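Local coordinates for dihydropteroate synthase (Xanthomonas albilineans, PDB 6Q62), which probably catalyses the condensation of para-aminobenzoate with 6-hydroxymethyl-7,8-dihydropterin diphosphate to 7,8-dihydropteroate, a magnesium-dependent step in folate biosynthesis, at residues E106-A111 with P128-A133; Q123-P128 with V139-M144; I182-L187 with L215-L220. All coordinates share one frame; numbering follows the deposited sequence.

The three contacts follow one another round the wall of a TIM barrel. Contact 1 packs two neighbouring outer helices, contact 2 folds the loop between strand 118-121 and helix 130-137 against strand 141-144, and contact 3 joins the lead-ins to strands 187-190 and 220-221. The centres of contacts 1 and 2 lie about 9 Å apart, and L125 links them: its CA is 3.7 Å from A130 CB. Contacts 2 and 3, about 12 Å apart between centres, meet where V141 N approaches R186 O at 2.9 Å, a probable hydrogen bond. The 6-chloroguanine touches contact 2 through V142 and M144 and contact 3 through L220, whereas the side chain of M108 in contact 1 is about 12 Å from the ligand.

Contact 1. Residues E106-A111 with P128-A133; sequences EVMRAA and PGALDA
Both M108 and R109 set CG anti to the carbonyl carbon and then run out extended (chi2 180° and -175°), so that two consecutive residues of helix 105-114 reach helix 130-137 at different levels. M108 goes to the buried side. Its terminal methyl CE comes to 3.9 Å from A130 CB, while SD lies more loosely beside the methyl of A133, three residues further along the helix. R109 passes over A133 on the outer side, NE 3.8 Å from A133 CB, and A133 CA sits over the rim of one guanidinium face. Beyond that alanine, NH2 forms a salt bridge with D132 OD2 at 3.1 Å. The carboxylate meets the guanidinium at its edge, but the two planes are turned 59° apart, so the pairing is oblique and single-pronged. The same NH2 also forms a salt bridge with D136, its stronger partner, one turn further along the helix, and the two carboxylates probably balance the charge of the guanidinium and fix its position. M108 also rests on I119 and D121 of strand 118-121. Adjacent outer helices packed over their parallel strands in this way are characteristic of the TIM barrel of dihydropteroate synthases.

Contact 2. Residues Q123-P128 with V139-M144; sequences QALRQP and VPVVLM. With 6GU (6-chloroguanine), chain E.
Q123 O is the best-held polar atom here, gripped by two donors from one residue. R126 N reaches it at 3.1 Å, closing a type I' turn from Q123 to R126, and R126 NE binds it at 3.0 Å. The NE bond is fairly straight (158°) and the oxygen lies close to the guanidinium plane, yet the donor stands above the carbonyl plane. The arginine is thereby folded back over its own turn, with chi3 at -73° supplying the bend, and NH2 is directed toward the strand. A water accepts from R126 NH2 and donates to M144 O, tying turn to strand, while NH2 also bonds M146 O. D121 also holds the turn: its OD1 and OD2 accept from the N-H groups of Q123 and L125, respectively.

This is a strand-to-helix loop of the TIM barrel, following strand 118-121 and laid against the next parallel strand, 141-144. Apart from the water bridge and the approach of A124 CB to M144 O, the segments meet through apolar side chains. A124 CB lies 3.3 Å from M144 O and alongside L143 CB. L125, with CG anti to the carbonyl carbon, divides its branches: the L125 and L143 side chains cross at about a right angle, with L125 CD1 3.7 Å from L143 CD2, whereas L125 CD2 meets V141 CG2 tip to tip. V141 presents that methyl anti to its backbone N, leaving CG1 in the crowded position.

The side chains of V142 and M144 are turned to the pocket. M144 sends CG anti to the backbone N (chi1 -162°) and bends at chi3, bringing SD to 3.6 Å from N1 of 6-chloroguanine, while V142 CG1 lies 3.9 Å from the ligand's N2. N120, D190 and K226 hydrogen-bond the ligand.

Contact 3. Residues I182-L187 with L215-L220; sequences IDKRRL and LGVPVL
Two loops that lead into barrel strands pack together here: residues 182-187 run up to strand 187-190, and residues 215-220 run up to strand 220-221. V217 and P218 are set against the backbone and side chain of L187, with a water bridge on the exposed side. V217 carries the inner part. Its isopropyl group points at 182-187, with CB 3.8 Å from L187 O, and CG1 lies anti to the carbonyl carbon, where it meets both the L187 side chain and the aliphatic stem of K184. P218 adds CD, 3.4 Å from the same L187 O.

K184 has CG anti to the backbone N (chi1 -160°) and stays extended to its tip, crossing V217 at about a right angle with CE 3.8 Å from V217 CG1. That course carries the ammonium to the neighbourhood of L215 O without a direct bond. Instead a water accepts from K184 NZ at 3.0 Å and donates to L215 O at 2.7 Å.

Segment 182-187 is braced from within. D183 OD1 accepts from R185 N with its anti lone pair, making an Asx turn at the start of the 3-10 segment 184-186, and it also takes R185 NE from above the carboxylate plane. R185 NH2 meets D183 OD2 on the syn lone pair at 2.8 Å, so the arginine grips the acid side-on with two nitrogens. K184 lies between the two partners of this ion pair in the chain.

L187 touches V141 of strand 141-144 and I174 of helix 162-179, L215 lies on H167 and V171 of that helix, and backbone hydrogen bonds join P218 and L220 to I189, linking strand 220-221 to strand 187-190 and so closing the barrel.

Contact 1. Residues E106-A111 with P128-A133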
loop_
_atom_site.group_PDB
_atom_site.type_symbol
_atom_site.label_atom_id
_atom_site.label_comp_id
_atom_site.label_asym_id
_atom_site.label_seq_id
_atom_site.Cartn_x
_atom_site.Cartn_y
_atom_site.Cartn_z
ATOM N N GLU A 106 -14.019 -20.676 28.573
ATOM C CA GLU A 106 -13.339 -21.965 28.746
ATOM C C GLU A 106 -12.170 -22.027 27.785
ATOM O O GLU A 106 -11.123 -22.558 28.143
ATOM C CB GLU A 106 -14.306 -23.149 28.437
ATOM C CG GLU A 106 -15.609 -23.157 29.226
ATOM C CD GLU A 106 -16.815 -22.421 28.653
ATOM O OE1 GLU A 106 -16.644 -21.456 27.869
ATOM O OE2 GLU A 106 -17.946 -22.805 29.019
ATOM N N VAL A 107 -12.323 -21.472 26.552
ATOM C CA VAL A 107 -11.235 -21.481 25.560
ATOM C C VAL A 107 -10.182 -20.476 25.994
ATOM O O VAL A 107 -8.993 -20.769 25.894
ATOM C CB VAL A 107 -11.748 -21.198 24.125
ATOM C CG1 VAL A 107 -10.594 -21.256 23.108
ATOM C CG2 VAL A 107 -12.845 -22.206 23.737
ATOM N N MET A 108 -10.600 -19.315 26.521
ATOM C CA MET A 108 -9.638 -18.321 27.009
ATOM C C MET A 108 -8.725 -18.923 28.075
ATOM O O MET A 108 -7.508 -18.795 27.984
ATOM C CB MET A 108 -10.363 -17.098 27.598
ATOM C CG MET A 108 -11.237 -16.384 26.601
ATOM S SD MET A 108 -12.033 -14.977 27.421
ATOM C CE MET A 108 -13.171 -14.491 26.172
ATOM N N ARG A 109 -9.322 -19.599 29.091
ATOM C CA ARG A 109 -8.524 -20.204 30.164
ATOM C C ARG A 109 -7.610 -21.297 29.663
ATOM O O ARG A 109 -6.430 -21.329 30.021
ATOM C CB ARG A 109 -9.448 -20.743 31.264
ATOM C CG ARG A 109 -10.224 -19.640 31.979
ATOM C CD ARG A 109 -11.009 -20.244 33.126
ATOM N NE ARG A 109 -11.770 -19.239 33.865
ATOM C CZ ARG A 109 -11.305 -18.567 34.909
ATOM N NH1 ARG A 109 -10.041 -18.724 35.307
ATOM N NH2 ARG A 109 -12.075 -17.704 35.536
ATOM N N ALA A 110 -8.146 -22.220 28.859
ATOM C CA ALA A 110 -7.352 -23.335 28.330
ATOM C C ALA A 110 -6.233 -22.835 27.401
ATOM O O ALA A 110 -5.108 -23.342 27.459
ATOM C CB ALA A 110 -8.248 -24.323 27.580
ATOM N N ALA A 111 -6.519 -21.809 26.588
ATOM C CA ALA A 111 -5.525 -21.267 25.664
ATOM C C ALA A 111 -4.377 -20.595 26.396
ATOM O O ALA A 111 -3.226 -20.848 26.049
ATOM C CB ALA A 111 -6.180 -20.304 24.700
ATOM N N PRO A 128 -20.994 -14.695 29.334
ATOM C CA PRO A 128 -20.906 -14.869 30.793
ATOM C C PRO A 128 -19.666 -15.658 31.222
ATOM O O PRO A 128 -19.428 -16.786 30.767
ATOM C CB PRO A 128 -22.207 -15.600 31.139
ATOM C CG PRO A 128 -23.178 -15.138 30.067
ATOM C CD PRO A 128 -22.319 -15.081 28.803
ATOM N N GLY A 129 -18.868 -15.035 32.063
ATOM C CA GLY A 129 -17.617 -15.599 32.571
ATOM C C GLY A 129 -16.376 -15.022 31.906
ATOM O O GLY A 129 -15.251 -15.207 32.394
ATOM N N ALA A 130 -16.546 -14.341 30.762
ATOM C CA ALA A 130 -15.383 -13.788 30.056
ATOM C C ALA A 130 -14.650 -12.706 30.877
ATOM O O ALA A 130 -13.411 -12.700 30.914
ATOM C CB ALA A 130 -15.812 -13.247 28.693
ATOM N N LEU A 131 -15.393 -11.849 31.588
ATOM C CA LEU A 131 -14.792 -10.791 32.433
ATOM C C LEU A 131 -13.990 -11.429 33.557
ATOM O O LEU A 131 -12.839 -11.088 33.735
ATOM C CB LEU A 131 -15.839 -9.826 32.991
ATOM C CG LEU A 131 -16.543 -8.880 31.994
ATOM C CD1 LEU A 131 -17.800 -8.254 32.630
ATOM C CD2 LEU A 131 -15.610 -7.768 31.506
ATOM N N ASP A 132 -14.564 -12.452 34.264
ATOM C CA ASP A 132 -13.872 -13.185 35.323
ATOM C C ASP A 132 -12.621 -13.894 34.777
ATOM O O ASP A 132 -11.585 -13.868 35.426
ATOM C CB ASP A 132 -14.844 -14.217 35.917
ATOM C CG ASP A 132 -14.381 -14.976 37.142
ATOM O OD1 ASP A 132 -14.140 -14.334 38.167
ATOM O OD2 ASP A 132 -14.326 -16.230 37.080
ATOM N N ALA A 133 -12.714 -14.549 33.597
ATOM C CA ALA A 133 -11.534 -15.221 33.035
ATOM C C ALA A 133 -10.395 -14.219 32.739
ATOM O O ALA A 133 -9.252 -14.402 33.174
ATOM C CB ALA A 133 -11.912 -16.010 31.774
#

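Contact 2. Residues Q123-P128 with V139-M144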
loop_
_atom_site.group_PDB
_atom_site.type_symbol
_atom_site.label_atom_id
_atom_site.label_comp_id
_atom_site.label_asym_id
_atom_site.label_seq_id
_atom_site.Cartn_x
_atom_site.Cartn_y
_atom_site.Cartn_z
ATOM N N GLN A 123 -16.622 -10.564 20.976
ATOM C CA GLN A 123 -17.784 -10.225 21.804
ATOM C C GLN A 123 -17.478 -9.219 22.921
ATOM O O GLN A 123 -18.375 -8.888 23.704
ATOM C CB GLN A 123 -18.412 -11.505 22.369
ATOM C CG GLN A 123 -19.270 -12.213 21.332
ATOM C CD GLN A 123 -20.613 -11.524 21.179
ATOM O OE1 GLN A 123 -20.929 -10.948 20.134
ATOM N NE2 GLN A 123 -21.425 -11.541 22.232
ATOM N N ALA A 124 -16.220 -8.680 22.970
ATOM C CA ALA A 124 -15.801 -7.678 23.958
ATOM C C ALA A 124 -16.187 -8.080 25.414
ATOM O O ALA A 124 -16.681 -7.253 26.188
ATOM C CB ALA A 124 -16.364 -6.315 23.603
ATOM N N LEU A 125 -15.938 -9.355 25.756
ATOM C CA LEU A 125 -16.143 -9.970 27.080
ATOM C C LEU A 125 -17.598 -10.011 27.524
ATOM O O LEU A 125 -17.868 -10.091 28.726
ATOM C CB LEU A 125 -15.244 -9.326 28.157
ATOM C CG LEU A 125 -13.725 -9.324 27.817
ATOM C CD1 LEU A 125 -12.925 -8.605 28.878
ATOM C CD2 LEU A 125 -13.205 -10.714 27.537
ATOM N N ARG A 126 -18.539 -10.025 26.560
ATOM C CA ARG A 126 -19.953 -10.089 26.900
ATOM C C ARG A 126 -20.448 -11.499 27.187
ATOM O O ARG A 126 -21.538 -11.630 27.769
ATOM C CB ARG A 126 -20.809 -9.427 25.808
ATOM C CG ARG A 126 -20.647 -7.903 25.790
ATOM C CD ARG A 126 -21.504 -7.301 24.713
ATOM N NE ARG A 126 -20.992 -7.527 23.351
ATOM C CZ ARG A 126 -21.706 -7.271 22.265
ATOM N NH1 ARG A 126 -22.947 -6.805 22.373
ATOM N NH2 ARG A 126 -21.183 -7.462 21.062
ATOM N N GLN A 127 -19.676 -12.541 26.828
ATOM C CA GLN A 127 -20.086 -13.925 27.143
ATOM C C GLN A 127 -19.955 -14.141 28.662
ATOM O O GLN A 127 -18.926 -13.810 29.243
ATOM C CB GLN A 127 -19.199 -14.920 26.372
ATOM C CG GLN A 127 -19.576 -16.390 26.445
ATOM C CD GLN A 127 -20.862 -16.787 25.752
ATOM O OE1 GLN A 127 -21.440 -17.818 26.091
ATOM N NE2 GLN A 127 -21.398 -15.978 24.836
ATOM N N PRO A 128 -20.994 -14.695 29.334
ATOM C CA PRO A 128 -20.906 -14.869 30.793
ATOM C C PRO A 128 -19.666 -15.658 31.222
ATOM O O PRO A 128 -19.428 -16.786 30.767
ATOM C CB PRO A 128 -22.207 -15.600 31.139
ATOM C CG PRO A 128 -23.178 -15.138 30.067
ATOM C CD PRO A 128 -22.319 -15.081 28.803
ATOM N N VAL A 139 -3.825 -11.219 31.242
ATOM C CA VAL A 139 -3.245 -11.081 29.913
ATOM C C VAL A 139 -3.944 -9.914 29.204
ATOM O O VAL A 139 -5.115 -9.627 29.509
ATOM C CB VAL A 139 -3.369 -12.397 29.036
ATOM C CG1 VAL A 139 -2.508 -13.539 29.580
ATOM C CG2 VAL A 139 -4.821 -12.839 28.883
ATOM N N PRO A 140 -3.316 -9.320 28.156
ATOM C CA PRO A 140 -4.007 -8.278 27.395
ATOM C C PRO A 140 -5.249 -8.824 26.695
ATOM O O PRO A 140 -5.301 -10.010 26.347
ATOM C CB PRO A 140 -2.959 -7.821 26.370
ATOM C CG PRO A 140 -1.611 -8.200 26.998
ATOM C CD PRO A 140 -1.917 -9.479 27.718
ATOM N N VAL A 141 -6.195 -7.946 26.406
ATOM C CA VAL A 141 -7.451 -8.361 25.763
ATOM C C VAL A 141 -7.910 -7.322 24.764
ATOM O O VAL A 141 -7.890 -6.128 25.055
ATOM C CB VAL A 141 -8.574 -8.713 26.788
ATOM C CG1 VAL A 141 -8.893 -7.494 27.680
ATOM C CG2 VAL A 141 -9.846 -9.196 26.062
ATOM N N VAL A 142 -8.360 -7.782 23.596
ATOM C CA VAL A 142 -8.915 -6.903 22.581
ATOM C C VAL A 142 -10.426 -6.888 22.754
ATOM O O VAL A 142 -11.054 -7.942 22.695
ATOM C CB VAL A 142 -8.569 -7.370 21.138
ATOM C CG1 VAL A 142 -9.158 -6.408 20.099
ATOM C CG2 VAL A 142 -7.060 -7.540 20.932
ATOM N N LEU A 143 -11.011 -5.694 22.878
ATOM C CA LEU A 143 -12.439 -5.501 22.952
ATOM C C LEU A 143 -12.915 -4.983 21.603
ATOM O O LEU A 143 -12.632 -3.846 21.236
ATOM C CB LEU A 143 -12.783 -4.504 24.074
ATOM C CG LEU A 143 -12.181 -4.792 25.482
ATOM C CD1 LEU A 143 -12.485 -3.635 26.439
ATOM C CD2 LEU A 143 -12.726 -6.120 26.079
ATOM N N MET A 144 -13.611 -5.816 20.862
ATOM C CA MET A 144 -14.057 -5.449 19.525
ATOM C C MET A 144 -15.531 -5.066 19.518
ATOM O O MET A 144 -16.298 -5.544 20.366
ATOM C CB MET A 144 -13.799 -6.636 18.582
ATOM C CG MET A 144 -13.809 -6.259 17.088
ATOM S SD MET A 144 -14.020 -7.693 16.004
ATOM C CE MET A 144 -15.802 -7.915 16.119
HETATM CL CL6 6GU E . -11.477 -7.022 12.408
HETATM N N1 6GU E . -10.706 -7.707 14.664
HETATM C C2 6GU E . -10.538 -8.691 15.638
HETATM N N2 6GU E . -10.131 -8.221 16.808
HETATM N N3 6GU E . -10.781 -10.041 15.474
HETATM C C4 6GU E . -11.260 -10.376 14.226
HETATM C C5 6GU E . -11.480 -9.426 13.193
HETATM C C6 6GU E . -11.173 -8.142 13.514
HETATM N N7 6GU E . -11.982 -10.081 12.070
HETATM C C8 6GU E . -12.053 -11.413 12.466
HETATM N N9 6GU E . -11.626 -11.624 13.740
HETATM O O HOH W 1 -18.420 -7.227 20.625
#

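Contact 3. Residues I182-L187 with L215-L220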
loop_
_atom_site.group_PDB
_atom_site.type_symbol
_atom_site.label_atom_id
_atom_site.label_comp_id
_atom_site.label_asym_id
_atom_site.label_seq_id
_atom_site.Cartn_x
_atom_site.Cartn_y
_atom_site.Cartn_z
ATOM N N ILE A 182 -9.951 -5.687 35.469
ATOM C CA ILE A 182 -8.944 -5.863 34.421
ATOM C C ILE A 182 -8.201 -4.518 34.350
ATOM O O ILE A 182 -8.844 -3.477 34.244
ATOM C CB ILE A 182 -9.565 -6.283 33.056
ATOM C CG1 ILE A 182 -10.301 -7.640 33.181
ATOM C CG2 ILE A 182 -8.469 -6.338 31.935
ATOM C CD1 ILE A 182 -11.399 -7.842 32.147
ATOM N N ASP A 183 -6.861 -4.553 34.452
ATOM C CA ASP A 183 -6.043 -3.336 34.398
ATOM C C ASP A 183 -6.236 -2.637 33.047
ATOM O O ASP A 183 -6.189 -3.307 32.015
ATOM C CB ASP A 183 -4.561 -3.672 34.628
ATOM C CG ASP A 183 -3.703 -2.469 34.968
ATOM O OD1 ASP A 183 -3.651 -1.527 34.154
ATOM O OD2 ASP A 183 -3.083 -2.473 36.051
ATOM N N LYS A 184 -6.480 -1.295 33.051
ATOM C CA LYS A 184 -6.667 -0.521 31.817
ATOM C C LYS A 184 -5.472 -0.671 30.869
ATOM O O LYS A 184 -5.676 -0.640 29.666
ATOM C CB LYS A 184 -6.941 0.967 32.110
ATOM C CG LYS A 184 -7.614 1.693 30.929
ATOM C CD LYS A 184 -7.616 3.198 31.052
ATOM C CE LYS A 184 -8.318 3.844 29.877
ATOM N NZ LYS A 184 -8.225 5.319 29.928
ATOM N N ARG A 185 -4.248 -0.924 31.407
ATOM C CA ARG A 185 -3.032 -1.070 30.608
ATOM C C ARG A 185 -3.023 -2.348 29.771
ATOM O O ARG A 185 -2.162 -2.504 28.897
ATOM C CB ARG A 185 -1.769 -1.035 31.500
ATOM C CG ARG A 185 -1.517 0.345 32.126
ATOM C CD ARG A 185 -0.486 0.279 33.234
ATOM N NE ARG A 185 -1.043 -0.231 34.488
ATOM C CZ ARG A 185 -0.367 -0.308 35.632
ATOM N NH1 ARG A 185 0.899 0.095 35.696
ATOM N NH2 ARG A 185 -0.952 -0.785 36.723
ATOM N N ARG A 186 -3.930 -3.284 30.086
ATOM C CA ARG A 186 -4.006 -4.548 29.366
ATOM C C ARG A 186 -5.102 -4.496 28.280
ATOM O O ARG A 186 -5.335 -5.496 27.613
ATOM C CB ARG A 186 -4.277 -5.693 30.375
ATOM C CG ARG A 186 -3.001 -6.094 31.155
ATOM C CD ARG A 186 -3.224 -7.234 32.124
ATOM N NE ARG A 186 -1.992 -7.514 32.861
ATOM C CZ ARG A 186 -1.854 -7.371 34.171
ATOM N NH1 ARG A 186 -2.883 -6.989 34.914
ATOM N NH2 ARG A 186 -0.699 -7.656 34.756
ATOM N N LEU A 187 -5.788 -3.373 28.119
ATOM C CA LEU A 187 -6.887 -3.291 27.154
ATOM C C LEU A 187 -6.454 -2.784 25.801
ATOM O O LEU A 187 -5.610 -1.884 25.719
ATOM C CB LEU A 187 -8.002 -2.367 27.673
ATOM C CG LEU A 187 -8.640 -2.722 29.020
ATOM C CD1 LEU A 187 -9.713 -1.711 29.389
ATOM C CD2 LEU A 187 -9.237 -4.124 29.014
ATOM N N LEU A 215 -9.213 7.384 23.385
ATOM C CA LEU A 215 -9.733 6.676 24.565
ATOM C C LEU A 215 -8.629 6.159 25.493
ATOM O O LEU A 215 -8.919 5.484 26.486
ATOM C CB LEU A 215 -10.718 5.558 24.166
ATOM C CG LEU A 215 -11.979 6.015 23.415
ATOM C CD1 LEU A 215 -12.907 4.839 23.099
ATOM C CD2 LEU A 215 -12.738 7.082 24.206
ATOM N N GLY A 216 -7.382 6.508 25.175
ATOM C CA GLY A 216 -6.212 6.157 25.979
ATOM C C GLY A 216 -5.786 4.708 25.908
ATOM O O GLY A 216 -4.964 4.259 26.718
ATOM N N VAL A 217 -6.336 3.961 24.928
ATOM C CA VAL A 217 -6.012 2.545 24.777
ATOM C C VAL A 217 -5.591 2.253 23.326
ATOM O O VAL A 217 -6.159 2.846 22.411
ATOM C CB VAL A 217 -7.133 1.574 25.291
ATOM C CG1 VAL A 217 -7.411 1.764 26.791
ATOM C CG2 VAL A 217 -8.410 1.744 24.495
ATOM N N PRO A 218 -4.605 1.364 23.105
ATOM C CA PRO A 218 -4.214 1.027 21.715
ATOM C C PRO A 218 -5.379 0.509 20.882
ATOM O O PRO A 218 -6.267 -0.194 21.402
ATOM C CB PRO A 218 -3.168 -0.069 21.880
ATOM C CG PRO A 218 -2.722 0.018 23.296
ATOM C CD PRO A 218 -3.845 0.562 24.086
ATOM N N VAL A 219 -5.360 0.840 19.580
ATOM C CA VAL A 219 -6.448 0.477 18.664
ATOM C C VAL A 219 -5.949 -0.540 17.645
ATOM O O VAL A 219 -4.874 -0.361 17.034
ATOM C CB VAL A 219 -7.026 1.754 17.981
ATOM C CG1 VAL A 219 -8.038 1.435 16.870
ATOM C CG2 VAL A 219 -7.619 2.732 18.995
ATOM N N LEU A 220 -6.715 -1.619 17.480
ATOM C CA LEU A 220 -6.438 -2.668 16.507
ATOM C C LEU A 220 -7.398 -2.446 15.339
ATOM O O LEU A 220 -8.582 -2.191 15.565
ATOM C CB LEU A 220 -6.687 -4.042 17.156
ATOM C CG LEU A 220 -6.375 -5.301 16.334
ATOM C CD1 LEU A 220 -6.089 -6.473 17.240
ATOM C CD2 LEU A 220 -7.443 -5.654 15.323
HETATM O O HOH W 2 -10.752 5.688 28.448
#